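Local atomic coordinates of MamA (Candidatus Magnetobacterium bavaricum, PDB entry 3VTY), a protein that is built from tetratricopeptide repeats, antiparallel helical pairs stacked into a superhelix of the kind that commonly serves as a scaffold for protein-protein contacts. Residues 27-32 with 43-48; 106-111 with 138-143; 143-148 with 162-167. All blocks are in the same frame, centred on the assembly; numbering follows the deposited sequence.

Interaction 1 of 3, residues 27-32 with 43-48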
ATOM      1  N   ALA A  27     -19.045  12.779   6.161  1.00 15.42           N
ATOM      2  CA  ALA A  27     -19.775  11.617   6.729  1.00 14.65           C
ATOM      3  C   ALA A  27     -18.914  10.815   7.707  1.00 15.10           C
ATOM      4  O   ALA A  27     -19.338  10.501   8.851  1.00 14.65           O
ATOM      5  CB  ALA A  27     -20.219  10.717   5.574  1.00 16.57           C
ATOM      6  N   TYR A  28     -17.648  10.527   7.315  1.00 15.12           N
ATOM      7  CA  TYR A  28     -16.783   9.771   8.228  1.00 14.16           C
ATOM      8  C   TYR A  28     -16.439  10.531   9.485  1.00 14.89           C
ATOM      9  O   TYR A  28     -16.317   9.947  10.584  1.00 15.45           O
ATOM     10  CB  TYR A  28     -15.509   9.395   7.508  1.00 15.24           C
ATOM     11  CG  TYR A  28     -15.688   8.412   6.325  1.00 15.30           C
ATOM     12  CD1 TYR A  28     -16.650   7.391   6.356  1.00 13.85           C
ATOM     13  CD2 TYR A  28     -14.879   8.502   5.226  1.00 12.13           C
ATOM     14  CE1 TYR A  28     -16.769   6.471   5.319  1.00 18.35           C
ATOM     15  CE2 TYR A  28     -15.002   7.581   4.157  1.00 17.75           C
ATOM     16  CZ  TYR A  28     -15.933   6.555   4.218  1.00 16.86           C
ATOM     17  OH  TYR A  28     -16.088   5.681   3.121  1.00 17.00           O
ATOM     18  N   LYS A  29     -16.245  11.847   9.354  1.00 14.02           N
ATOM     19  CA  LYS A  29     -16.020  12.688  10.515  1.00 13.29           C
ATOM     20  C   LYS A  29     -17.181  12.633  11.521  1.00 14.64           C
ATOM     21  O   LYS A  29     -17.001  12.607  12.760  1.00 15.70           O
ATOM     22  CB  LYS A  29     -15.733  14.164  10.064  1.00 13.60           C
ATOM     23  CG  LYS A  29     -14.345  14.276   9.396  1.00 12.59           C
ATOM     24  CD  LYS A  29     -13.216  14.303  10.455  1.00 15.48           C
ATOM     25  CE  LYS A  29     -11.879  14.729   9.843  1.00 14.87           C
ATOM     26  NZ  LYS A  29     -10.885  14.984  10.890  1.00 18.28           N
ATOM     27  N   LYS A  30     -18.369  12.652  10.986  1.00 15.39           N
ATOM     28  CA  LYS A  30     -19.567  12.501  11.755  1.00 17.75           C
ATOM     29  C   LYS A  30     -19.584  11.134  12.512  1.00 17.59           C
ATOM     30  O   LYS A  30     -19.920  11.102  13.689  1.00 17.83           O
ATOM     31  CB  LYS A  30     -20.760  12.679  10.798  1.00 19.08           C
ATOM     32  CG  LYS A  30     -22.072  12.315  11.346  1.00 23.59           C
ATOM     33  CD  LYS A  30     -22.456  13.069  12.542  1.00 27.09           C
ATOM     34  CE  LYS A  30     -24.051  13.114  12.565  1.00 29.75           C
ATOM     35  NZ  LYS A  30     -24.564  13.631  13.843  1.00 27.86           N
ATOM     36  N   VAL A  31     -19.129  10.029  11.907  1.00 18.20           N
ATOM     37  CA  VAL A  31     -19.064   8.787  12.674  1.00 17.09           C
ATOM     38  C   VAL A  31     -18.116   8.895  13.863  1.00 17.82           C
ATOM     39  O   VAL A  31     -18.364   8.400  15.008  1.00 16.84           O
ATOM     40  CB  VAL A  31     -18.611   7.591  11.828  1.00 18.18           C
ATOM     41  CG1 VAL A  31     -18.496   6.373  12.764  1.00 18.08           C
ATOM     42  CG2 VAL A  31     -19.578   7.330  10.627  1.00 15.77           C
ATOM     43  N   LEU A  32     -16.970   9.471  13.585  1.00 18.23           N
ATOM     44  CA  LEU A  32     -15.936   9.545  14.553  1.00 20.28           C
ATOM     45  C   LEU A  32     -16.262  10.550  15.654  1.00 22.99           C
ATOM     46  O   LEU A  32     -15.641  10.506  16.705  1.00 24.99           O
ATOM     47  CB  LEU A  32     -14.607   9.891  13.873  1.00 19.02           C
ATOM     48  CG  LEU A  32     -14.052   8.806  12.954  1.00 16.74           C
ATOM     49  CD1 LEU A  32     -12.902   9.347  12.131  1.00 17.49           C
ATOM     50  CD2 LEU A  32     -13.600   7.578  13.690  1.00 11.81           C
ATOM     51  N   LEU A  43      -9.767   3.875   8.986  1.00 12.95           N
ATOM     52  CA  LEU A  43      -9.021   3.388   7.827  1.00 12.57           C
ATOM     53  C   LEU A  43      -9.601   4.001   6.606  1.00 12.82           C
ATOM     54  O   LEU A  43      -8.864   4.437   5.729  1.00 11.81           O
ATOM     55  CB  LEU A  43      -9.093   1.865   7.727  1.00 13.73           C
ATOM     56  CG  LEU A  43      -8.408   1.212   6.545  1.00 15.80           C
ATOM     57  CD1 LEU A  43      -6.924   1.621   6.474  1.00 21.43           C
ATOM     58  CD2 LEU A  43      -8.549  -0.334   6.701  1.00 16.68           C
ATOM     59  N   LYS A  44     -10.938   4.029   6.506  1.00 13.58           N
ATOM     60  CA  LYS A  44     -11.549   4.640   5.339  1.00 13.72           C
ATOM     61  C   LYS A  44     -11.145   6.135   5.225  1.00 13.11           C
ATOM     62  O   LYS A  44     -10.824   6.609   4.159  1.00 13.45           O
ATOM     63  CB  LYS A  44     -13.068   4.496   5.417  1.00 13.90           C
ATOM     64  CG  LYS A  44     -13.591   3.043   5.138  1.00 17.78           C
ATOM     65  CD  LYS A  44     -15.022   2.961   5.637  1.00 19.16           C
ATOM     66  CE  LYS A  44     -15.741   1.582   5.241  1.00 20.68           C
ATOM     67  NZ  LYS A  44     -15.797   1.346   3.769  1.00 19.80           N
ATOM     68  N   LEU A  45     -11.183   6.869   6.332  1.00 13.48           N
ATOM     69  CA  LEU A  45     -10.776   8.296   6.350  1.00 13.04           C
ATOM     70  C   LEU A  45      -9.339   8.487   5.905  1.00 11.73           C
ATOM     71  O   LEU A  45      -9.043   9.279   4.993  1.00 11.86           O
ATOM     72  CB  LEU A  45     -11.004   8.890   7.764  1.00 12.64           C
ATOM     73  CG  LEU A  45     -10.649  10.338   7.950  1.00 13.64           C
ATOM     74  CD1 LEU A  45     -11.490  11.168   6.929  1.00 13.59           C
ATOM     75  CD2 LEU A  45     -10.854  10.806   9.424  1.00 12.61           C
ATOM     76  N   GLY A  46      -8.442   7.688   6.454  1.00 12.68           N
ATOM     77  CA  GLY A  46      -7.055   7.678   6.003  1.00 12.98           C
ATOM     78  C   GLY A  46      -6.870   7.478   4.491  1.00 14.68           C
ATOM     79  O   GLY A  46      -6.079   8.205   3.834  1.00 12.40           O
ATOM     80  N   LYS A  47      -7.568   6.485   3.932  1.00 14.17           N
ATOM     81  CA  LYS A  47      -7.430   6.219   2.518  0.50 14.92           C
ATOM     82  C   LYS A  47      -7.972   7.374   1.723  1.00 14.00           C
ATOM     83  O   LYS A  47      -7.435   7.684   0.697  1.00 13.33           O
ATOM     84  CB  LYS A  47      -8.182   4.954   2.146  0.50 15.63           C
ATOM     85  CG  LYS A  47      -7.604   3.785   2.842  0.50 18.70           C
ATOM     86  CD  LYS A  47      -7.088   2.799   1.883  0.50 25.04           C
ATOM     87  CE  LYS A  47      -8.069   1.658   1.742  0.50 28.24           C
ATOM     88  NZ  LYS A  47      -9.255   2.025   0.921  0.50 28.10           N
ATOM     89  N   THR A  48      -9.043   7.970   2.212  1.00 13.10           N
ATOM     90  CA  THR A  48      -9.668   9.074   1.492  1.00 13.16           C
ATOM     91  C   THR A  48      -8.788  10.294   1.526  1.00 13.92           C
ATOM     92  O   THR A  48      -8.697  11.060   0.520  1.00 13.17           O
ATOM     93  CB  THR A  48     -11.087   9.404   2.066  1.00 13.70           C
ATOM     94  OG1 THR A  48     -11.900   8.226   2.121  1.00 18.07           O
ATOM     95  CG2 THR A  48     -11.819  10.518   1.182  1.00 15.26           C
TER

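Interaction 2 of 3, residues 106-111 with 138-143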
ATOM      1  N   TYR A 106       2.505 -11.524   2.929  1.00 12.68           N
ATOM      2  CA  TYR A 106       1.822 -10.341   2.383  1.00 12.59           C
ATOM      3  C   TYR A 106       2.528  -9.740   1.124  1.00 11.77           C
ATOM      4  O   TYR A 106       3.352  -8.859   1.230  1.00 12.31           O
ATOM      5  CB  TYR A 106       1.745  -9.292   3.474  1.00 11.33           C
ATOM      6  CG  TYR A 106       0.802  -8.147   3.273  1.00 12.80           C
ATOM      7  CD1 TYR A 106      -0.033  -8.041   2.158  1.00 10.68           C
ATOM      8  CD2 TYR A 106       0.676  -7.178   4.258  1.00 12.18           C
ATOM      9  CE1 TYR A 106      -0.906  -7.003   2.018  1.00 12.91           C
ATOM     10  CE2 TYR A 106      -0.231  -6.083   4.112  1.00 10.15           C
ATOM     11  CZ  TYR A 106      -0.998  -5.993   3.004  1.00 12.06           C
ATOM     12  OH  TYR A 106      -1.879  -4.911   2.898  1.00  9.65           O
ATOM     13  N   ALA A 107       2.198 -10.259  -0.059  1.00 11.98           N
ATOM     14  CA  ALA A 107       2.864  -9.904  -1.302  1.00 12.78           C
ATOM     15  C   ALA A 107       2.939  -8.422  -1.530  1.00 11.57           C
ATOM     16  O   ALA A 107       4.027  -7.893  -1.862  1.00 13.97           O
ATOM     17  CB  ALA A 107       2.133 -10.607  -2.562  1.00 12.35           C
ATOM     18  N   ASP A 108       1.821  -7.728  -1.369  1.00 12.01           N
ATOM     19  CA  ASP A 108       1.784  -6.272  -1.622  1.00 12.56           C
ATOM     20  C   ASP A 108       2.744  -5.508  -0.734  1.00 12.43           C
ATOM     21  O   ASP A 108       3.333  -4.515  -1.213  1.00 12.75           O
ATOM     22  CB  ASP A 108       0.420  -5.625  -1.410  1.00 13.35           C
ATOM     23  CG  ASP A 108      -0.592  -5.900  -2.545  1.00 19.51           C
ATOM     24  OD1 ASP A 108      -0.221  -6.403  -3.608  1.00 24.19           O
ATOM     25  OD2 ASP A 108      -1.802  -5.678  -2.266  1.00 24.61           O
ATOM     26  N   ALA A 109       2.957  -5.963   0.527  1.00 10.68           N
ATOM     27  CA  ALA A 109       3.841  -5.247   1.438  1.00 10.98           C
ATOM     28  C   ALA A 109       5.310  -5.385   1.049  1.00 11.04           C
ATOM     29  O   ALA A 109       6.068  -4.377   1.049  1.00  9.19           O
ATOM     30  CB  ALA A 109       3.648  -5.714   2.928  1.00 12.05           C
ATOM     31  N   TYR A 110       5.669  -6.589   0.590  1.00 10.67           N
ATOM     32  CA  TYR A 110       7.013  -6.842   0.061  1.00 11.77           C
ATOM     33  C   TYR A 110       7.300  -5.979  -1.167  1.00 11.63           C
ATOM     34  O   TYR A 110       8.375  -5.330  -1.226  1.00 11.94           O
ATOM     35  CB  TYR A 110       7.283  -8.321  -0.247  1.00 11.31           C
ATOM     36  CG  TYR A 110       7.502  -9.203   0.952  1.00 12.49           C
ATOM     37  CD1 TYR A 110       8.743  -9.320   1.603  1.00 15.47           C
ATOM     38  CD2 TYR A 110       6.484 -10.037   1.383  1.00 15.90           C
ATOM     39  CE1 TYR A 110       8.884 -10.215   2.714  1.00 14.79           C
ATOM     40  CE2 TYR A 110       6.657 -10.903   2.400  1.00 16.56           C
ATOM     41  CZ  TYR A 110       7.836 -11.005   3.065  1.00 18.02           C
ATOM     42  OH  TYR A 110       7.865 -11.976   4.111  1.00 19.89           O
ATOM     43  N   TYR A 111       6.304  -5.841  -2.038  1.00 10.55           N
ATOM     44  CA  TYR A 111       6.512  -5.141  -3.267  1.00 12.18           C
ATOM     45  C   TYR A 111       6.754  -3.660  -2.964  1.00 12.91           C
ATOM     46  O   TYR A 111       7.659  -3.032  -3.487  1.00 13.71           O
ATOM     47  CB  TYR A 111       5.296  -5.327  -4.178  1.00 11.59           C
ATOM     48  CG  TYR A 111       5.491  -4.599  -5.446  1.00 12.33           C
ATOM     49  CD1 TYR A 111       6.517  -4.987  -6.334  1.00 16.23           C
ATOM     50  CD2 TYR A 111       4.759  -3.466  -5.741  1.00 12.41           C
ATOM     51  CE1 TYR A 111       6.743  -4.240  -7.508  1.00 13.26           C
ATOM     52  CE2 TYR A 111       4.971  -2.750  -6.930  1.00 16.17           C
ATOM     53  CZ  TYR A 111       5.946  -3.177  -7.800  1.00 16.20           C
ATOM     54  OH  TYR A 111       6.232  -2.459  -8.924  1.00 17.16           O
ATOM     55  N   PRO A 138       3.520 -15.752  -7.808  1.00 23.55           N
ATOM     56  CA  PRO A 138       4.348 -15.827  -9.011  1.00 24.26           C
ATOM     57  C   PRO A 138       3.767 -15.086 -10.192  1.00 23.72           C
ATOM     58  O   PRO A 138       4.494 -14.830 -11.194  1.00 24.59           O
ATOM     59  CB  PRO A 138       4.433 -17.350  -9.295  1.00 25.32           C
ATOM     60  CG  PRO A 138       4.242 -17.968  -7.958  1.00 24.83           C
ATOM     61  CD  PRO A 138       3.257 -17.093  -7.249  1.00 24.48           C
ATOM     62  N   GLY A 139       2.500 -14.700 -10.081  1.00 23.33           N
ATOM     63  CA  GLY A 139       1.875 -13.869 -11.088  1.00 22.94           C
ATOM     64  C   GLY A 139       1.886 -12.396 -10.838  1.00 22.03           C
ATOM     65  O   GLY A 139       1.139 -11.687 -11.484  1.00 23.01           O
ATOM     66  N   PHE A 140       2.714 -11.913  -9.914  1.00 18.70           N
ATOM     67  CA  PHE A 140       2.764 -10.502  -9.595  1.00 17.45           C
ATOM     68  C   PHE A 140       3.642  -9.818 -10.659  1.00 17.74           C
ATOM     69  O   PHE A 140       4.862  -9.694 -10.506  1.00 16.45           O
ATOM     70  CB  PHE A 140       3.395 -10.325  -8.176  1.00 17.90           C
ATOM     71  CG  PHE A 140       3.002  -9.057  -7.459  1.00 16.27           C
ATOM     72  CD1 PHE A 140       3.441  -7.811  -7.890  1.00 13.61           C
ATOM     73  CD2 PHE A 140       2.219  -9.108  -6.289  1.00 16.90           C
ATOM     74  CE1 PHE A 140       3.122  -6.651  -7.231  1.00 14.89           C
ATOM     75  CE2 PHE A 140       1.882  -7.977  -5.598  1.00 16.20           C
ATOM     76  CZ  PHE A 140       2.298  -6.724  -6.015  1.00 14.43           C
ATOM     77  N   ILE A 141       3.013  -9.314 -11.714  1.00 17.83           N
ATOM     78  CA  ILE A 141       3.727  -8.843 -12.919  1.00 16.97           C
ATOM     79  C   ILE A 141       4.717  -7.708 -12.645  1.00 15.81           C
ATOM     80  O   ILE A 141       5.851  -7.741 -13.137  1.00 16.27           O
ATOM     81  CB  ILE A 141       2.683  -8.408 -14.015  1.00 17.39           C
ATOM     82  CG1 ILE A 141       1.890  -9.626 -14.494  1.00 19.48           C
ATOM     83  CG2 ILE A 141       3.379  -7.661 -15.247  1.00 18.37           C
ATOM     84  CD1 ILE A 141       0.510  -9.294 -14.978  1.00 19.64           C
ATOM     85  N   ARG A 142       4.269  -6.697 -11.902  1.00 14.65           N
ATOM     86  CA  ARG A 142       5.054  -5.533 -11.563  1.00 14.19           C
ATOM     87  C   ARG A 142       6.358  -5.886 -10.846  1.00 14.21           C
ATOM     88  O   ARG A 142       7.277  -5.166 -10.967  1.00 14.41           O
ATOM     89  CB  ARG A 142       4.261  -4.627 -10.632  1.00 15.23           C
ATOM     90  CG  ARG A 142       3.240  -3.756 -11.381  1.00 18.99           C
ATOM     91  CD  ARG A 142       2.415  -2.981 -10.386  1.00 20.81           C
ATOM     92  NE  ARG A 142       1.580  -3.863  -9.598  1.00 24.34           N
ATOM     93  CZ  ARG A 142       1.130  -3.581  -8.394  1.00 24.42           C
ATOM     94  NH1 ARG A 142       1.425  -2.425  -7.836  1.00 29.13           N
ATOM     95  NH2 ARG A 142       0.405  -4.470  -7.755  1.00 25.11           N
ATOM     96  N   ALA A 143       6.392  -6.970 -10.056  1.00 13.59           N
ATOM     97  CA  ALA A 143       7.638  -7.394  -9.441  1.00 13.56           C
ATOM     98  C   ALA A 143       8.657  -7.856 -10.482  1.00 12.89           C
ATOM     99  O   ALA A 143       9.817  -7.500 -10.384  1.00 11.81           O
ATOM    100  CB  ALA A 143       7.386  -8.546  -8.340  1.00  9.87           C
TER

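Interaction 3 of 3, residues 143-148 with 162-167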
ATOM      1  N   ALA A 143       6.392  -6.970 -10.056  1.00 13.59           N
ATOM      2  CA  ALA A 143       7.638  -7.394  -9.441  1.00 13.56           C
ATOM      3  C   ALA A 143       8.657  -7.856 -10.482  1.00 12.89           C
ATOM      4  O   ALA A 143       9.817  -7.500 -10.384  1.00 11.81           O
ATOM      5  CB  ALA A 143       7.386  -8.546  -8.340  1.00  9.87           C
ATOM      6  N   TYR A 144       8.226  -8.622 -11.495  1.00 13.62           N
ATOM      7  CA  TYR A 144       9.152  -8.998 -12.555  1.00 13.69           C
ATOM      8  C   TYR A 144       9.635  -7.763 -13.274  1.00 13.40           C
ATOM      9  O   TYR A 144      10.825  -7.585 -13.499  1.00 15.02           O
ATOM     10  CB  TYR A 144       8.545  -9.973 -13.568  1.00 13.28           C
ATOM     11  CG  TYR A 144       8.125 -11.282 -12.996  1.00 15.91           C
ATOM     12  CD1 TYR A 144       9.004 -12.344 -12.929  1.00 16.40           C
ATOM     13  CD2 TYR A 144       6.813 -11.494 -12.548  1.00 15.25           C
ATOM     14  CE1 TYR A 144       8.589 -13.567 -12.426  1.00 18.58           C
ATOM     15  CE2 TYR A 144       6.430 -12.692 -12.063  1.00 15.36           C
ATOM     16  CZ  TYR A 144       7.304 -13.710 -11.983  1.00 17.23           C
ATOM     17  OH  TYR A 144       6.873 -14.929 -11.478  1.00 22.01           O
ATOM     18  N   GLN A 145       8.727  -6.852 -13.568  1.00 15.01           N
ATOM     19  CA  GLN A 145       9.061  -5.598 -14.266  1.00 14.02           C
ATOM     20  C   GLN A 145      10.063  -4.744 -13.459  1.00 13.93           C
ATOM     21  O   GLN A 145      11.001  -4.163 -14.024  1.00 13.13           O
ATOM     22  CB  GLN A 145       7.773  -4.794 -14.483  1.00 15.44           C
ATOM     23  CG  GLN A 145       7.851  -3.674 -15.520  1.00 15.69           C
ATOM     24  CD  GLN A 145       7.943  -4.192 -16.938  1.00 15.59           C
ATOM     25  OE1 GLN A 145       7.971  -5.384 -17.184  1.00 14.66           O
ATOM     26  NE2 GLN A 145       8.037  -3.272 -17.897  1.00 13.34           N
ATOM     27  N   SER A 146       9.822  -4.595 -12.165  1.00 12.51           N
ATOM     28  CA  SER A 146      10.697  -3.779 -11.335  1.00 13.32           C
ATOM     29  C   SER A 146      12.086  -4.448 -11.161  1.00 12.29           C
ATOM     30  O   SER A 146      13.075  -3.770 -11.053  1.00 15.06           O
ATOM     31  CB  SER A 146      10.050  -3.529  -9.957  1.00 12.87           C
ATOM     32  OG  SER A 146       8.892  -2.727 -10.072  1.00 15.68           O
ATOM     33  N   ILE A 147      12.160  -5.765 -11.088  1.00 12.05           N
ATOM     34  CA  ILE A 147      13.487  -6.434 -11.063  1.00 12.60           C
ATOM     35  C   ILE A 147      14.224  -6.131 -12.368  1.00 13.63           C
ATOM     36  O   ILE A 147      15.389  -5.769 -12.346  1.00 13.91           O
ATOM     37  CB  ILE A 147      13.354  -7.936 -10.870  1.00 13.23           C
ATOM     38  CG1 ILE A 147      12.811  -8.227  -9.432  1.00 12.71           C
ATOM     39  CG2 ILE A 147      14.665  -8.662 -11.126  1.00 13.97           C
ATOM     40  CD1 ILE A 147      12.357  -9.724  -9.242  1.00 10.93           C
ATOM     41  N   GLY A 148      13.498  -6.268 -13.493  1.00 15.02           N
ATOM     42  CA  GLY A 148      13.977  -5.969 -14.810  1.00 15.20           C
ATOM     43  C   GLY A 148      14.565  -4.598 -14.857  1.00 16.72           C
ATOM     44  O   GLY A 148      15.688  -4.402 -15.299  1.00 16.21           O
ATOM     45  N   LYS A 162      15.435 -10.859 -19.653  1.00 17.73           N
ATOM     46  CA  LYS A 162      14.823 -12.099 -19.171  0.50 16.93           C
ATOM     47  C   LYS A 162      13.603 -11.829 -18.286  1.00 15.95           C
ATOM     48  O   LYS A 162      12.522 -12.494 -18.438  1.00 14.31           O
ATOM     49  CB  LYS A 162      15.800 -12.981 -18.391  0.50 17.38           C
ATOM     50  CG  LYS A 162      17.066 -13.337 -19.115  0.50 20.24           C
ATOM     51  CD  LYS A 162      17.657 -14.623 -18.549  0.50 22.05           C
ATOM     52  CE  LYS A 162      19.057 -14.365 -18.118  0.50 23.57           C
ATOM     53  NZ  LYS A 162      19.873 -13.940 -19.271  0.50 23.36           N
ATOM     54  N   TYR A 163      13.744 -10.876 -17.391  1.00 15.75           N
ATOM     55  CA  TYR A 163      12.658 -10.465 -16.517  1.00 14.66           C
ATOM     56  C   TYR A 163      11.517  -9.761 -17.314  1.00 14.59           C
ATOM     57  O   TYR A 163      10.331  -9.957 -16.962  1.00 13.83           O
ATOM     58  CB  TYR A 163      13.149  -9.611 -15.313  1.00 14.68           C
ATOM     59  CG  TYR A 163      13.716 -10.499 -14.180  1.00 15.97           C
ATOM     60  CD1 TYR A 163      15.077 -10.874 -14.154  1.00 17.45           C
ATOM     61  CD2 TYR A 163      12.882 -11.024 -13.205  1.00 12.96           C
ATOM     62  CE1 TYR A 163      15.580 -11.801 -13.106  1.00 18.63           C
ATOM     63  CE2 TYR A 163      13.352 -11.882 -12.180  1.00 16.30           C
ATOM     64  CZ  TYR A 163      14.693 -12.271 -12.141  1.00 19.12           C
ATOM     65  OH  TYR A 163      15.097 -13.126 -11.143  1.00 22.52           O
ATOM     66  N   PHE A 164      11.854  -8.924 -18.292  1.00 13.72           N
ATOM     67  CA  PHE A 164      10.816  -8.304 -19.121  1.00 15.88           C
ATOM     68  C   PHE A 164      10.011  -9.319 -19.939  1.00 15.99           C
ATOM     69  O   PHE A 164       8.788  -9.165 -20.088  1.00 16.07           O
ATOM     70  CB  PHE A 164      11.352  -7.154 -20.010  1.00 14.51           C
ATOM     71  CG  PHE A 164      11.995  -6.047 -19.218  1.00 15.48           C
ATOM     72  CD1 PHE A 164      11.368  -5.476 -18.128  1.00 14.33           C
ATOM     73  CD2 PHE A 164      13.205  -5.528 -19.586  1.00 12.35           C
ATOM     74  CE1 PHE A 164      11.955  -4.404 -17.415  1.00 15.90           C
ATOM     75  CE2 PHE A 164      13.807  -4.489 -18.869  1.00 12.64           C
ATOM     76  CZ  PHE A 164      13.205  -3.925 -17.765  1.00 12.85           C
ATOM     77  N   LYS A 165      10.678 -10.374 -20.413  1.00 16.24           N
ATOM     78  CA  LYS A 165      10.017 -11.410 -21.149  1.00 16.77           C
ATOM     79  C   LYS A 165       9.156 -12.230 -20.234  1.00 17.39           C
ATOM     80  O   LYS A 165       8.019 -12.624 -20.615  1.00 17.29           O
ATOM     81  CB  LYS A 165      11.029 -12.305 -21.873  1.00 17.14           C
ATOM     82  CG  LYS A 165      11.662 -11.609 -23.011  1.00 19.54           C
ATOM     83  CD  LYS A 165      12.731 -12.458 -23.652  1.00 25.11           C
ATOM     84  CE  LYS A 165      13.168 -11.852 -24.950  1.00 27.94           C
ATOM     85  NZ  LYS A 165      14.313 -12.634 -25.548  1.00 30.64           N
ATOM     86  N   LYS A 166       9.656 -12.465 -19.018  1.00 16.67           N
ATOM     87  CA  LYS A 166       8.854 -13.196 -18.050  1.00 18.17           C
ATOM     88  C   LYS A 166       7.626 -12.416 -17.656  1.00 17.62           C
ATOM     89  O   LYS A 166       6.522 -13.013 -17.557  1.00 19.02           O
ATOM     90  CB  LYS A 166       9.706 -13.637 -16.831  1.00 19.54           C
ATOM     91  CG  LYS A 166       8.993 -14.543 -15.857  1.00 22.85           C
ATOM     92  CD  LYS A 166       8.377 -15.783 -16.509  1.00 28.49           C
ATOM     93  CE  LYS A 166       8.841 -17.083 -15.875  1.00 35.37           C
ATOM     94  NZ  LYS A 166       8.695 -18.289 -16.823  1.00 34.52           N
ATOM     95  N   ALA A 167       7.741 -11.085 -17.513  1.00 16.90           N
ATOM     96  CA  ALA A 167       6.575 -10.225 -17.191  1.00 17.09           C
ATOM     97  C   ALA A 167       5.547 -10.322 -18.330  1.00 19.25           C
ATOM     98  O   ALA A 167       4.333 -10.503 -18.076  1.00 20.29           O
ATOM     99  CB  ALA A 167       6.984  -8.791 -16.947  1.00 14.97           C
TER

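Interaction 1 of 3, residues 27-32 with 43-48
Y28 and K44 both set CG anti to the carbonyl carbon (chi1 -65° and -73°), which carries the tyrosine ring from helix 21-34 toward helix 39-51 and lays the foot of the lysine chain across it. K44 CB stands over one face of the ring, off centre toward the rim, 3.7 Å from Y28 CZ, in a CH-pi contact. The lysine then runs past the phenol, K44 CD 3.9 Å from Y28 OH, and both polar ends turn to a common partner, D13 of helix 4-17. T48 meets the same ring at its edge, with OG1 3.8 Å from Y28 CE2. That hydroxyl also bonds back to its own helix, T48 OG1 to K44 O at 2.8 Å; it comes from above the carbonyl plane, on the face opposite T48 N, so K44 O accepts two bonds, one from each face. Beside the ring the contact is aliphatic. L45 CD2 rests 3.7 Å from L32 CD1, and the methylene K29 CE lies at the outer margin, 4.1 Å from L45 CD2. The segment axes run roughly antiparallel, at 147° and 10.1 Å at their closest, consistent with neighbouring helices of a tetratricopeptide repeat superhelix.

Interaction 2 of 3, residues 106-111 with 138-143
The ring of Y111 takes F140 CE1 over one face, displaced toward the rim and 3.6 Å from Y111 CG, while the F140 ring receives D108 OD1 at its own edge, 3.3 Å from F140 CE2. The two rings are neither stacked nor perpendicular: their planes meet at 41° with centroids 5.1 Å apart. A third flat group, the R142 guanidinium, has Y111 CD2 over one of its faces, its NH1 coming 3.7 Å from Y111 CE2. With CG anti to the backbone N (chi1 179°), Y111 extends across to helix 141-153, and its OH reaches the foot of the arginine, 3.4 Å from R142 CB. There the phenol is hydrogen-bonded to S146 OG, which also bonds R142 O, so the far end of the ring is tied down. The opposite charges of D108 OD1 and R142 NH2 lie 4.6 Å apart without contact, and any attraction is probably weak. A107 CB packs 4.0 Å from F140 CD2. Helix 107-119 thus meets the start of helix 141-153, skipping one helix in the chain order; that intervening helix 123-136 adds T133 against F140 and Y130 against Y111, and Y77 of helix 73-85 touches D108.

Interaction 3 of 3, residues 143-148 with 162-167
Y163 can be followed outward from its backbone against helix 141-153. Its CB lies against main chain, Y163 CB being 3.6 Å from Y144 O and 3.8 Å from G148 CA. All six ring carbons, from CG to CZ, share one methyl: I147 CG2 sits over the middle of the face, 3.4 Å from the Y163 ring centroid and 4° off its normal, a CH-pi contact centred on the face. Two of these carbons have further neighbours. Y163 CD2 approaches the Y144 ring near its plane, 4.1 Å from Y144 CD1, and Y163 CE2 also meets I147 CD1. The segment axes come within 7.9 Å, antiparallel at 163°, with G148 and A167 at the interface. This is consistent with the helical hairpin of a tetratricopeptide repeat, whose sequence signature places small residues where the two helices draw near. G148 offers bare backbone to F164, whose CZ comes 3.3 Å from G148 C. Q145, its chain bent at chi2, brings Q145 OE1 to the edge of the F164 ring, 3.5 Å from F164 CD1, with amide and ring planes 60° apart; the same oxygen faces A167 CB. Beyond it Y144 CB touches A167 CB, and K166 CG lies obliquely beside the Y144 ring, while the lysine's ammonium leaves the interface for a salt bridge with E169.

In the fold
Interactions 1 and 3 each join two consecutive, roughly antiparallel helices and are partly buried, on opposite sides of the chain's centre and about 38 Å apart between centres. Interaction 2, the more buried contact, lies nearer the middle and joins helices that are not consecutive. It shares helix 141-153 and A143 with interaction 3: one side of that helix faces 106-111 and another faces 162-167. Interaction 3 buries the most surface, setting aromatic rings against a glycine, an alanine and an isoleucine, with Q145 and K166 at the margin. Interaction 1 combines a tyrosine with leucines, lysine methylenes and a threonine hydroxyl, whereas interaction 2 gathers rings beside a carboxylate and a guanidinium.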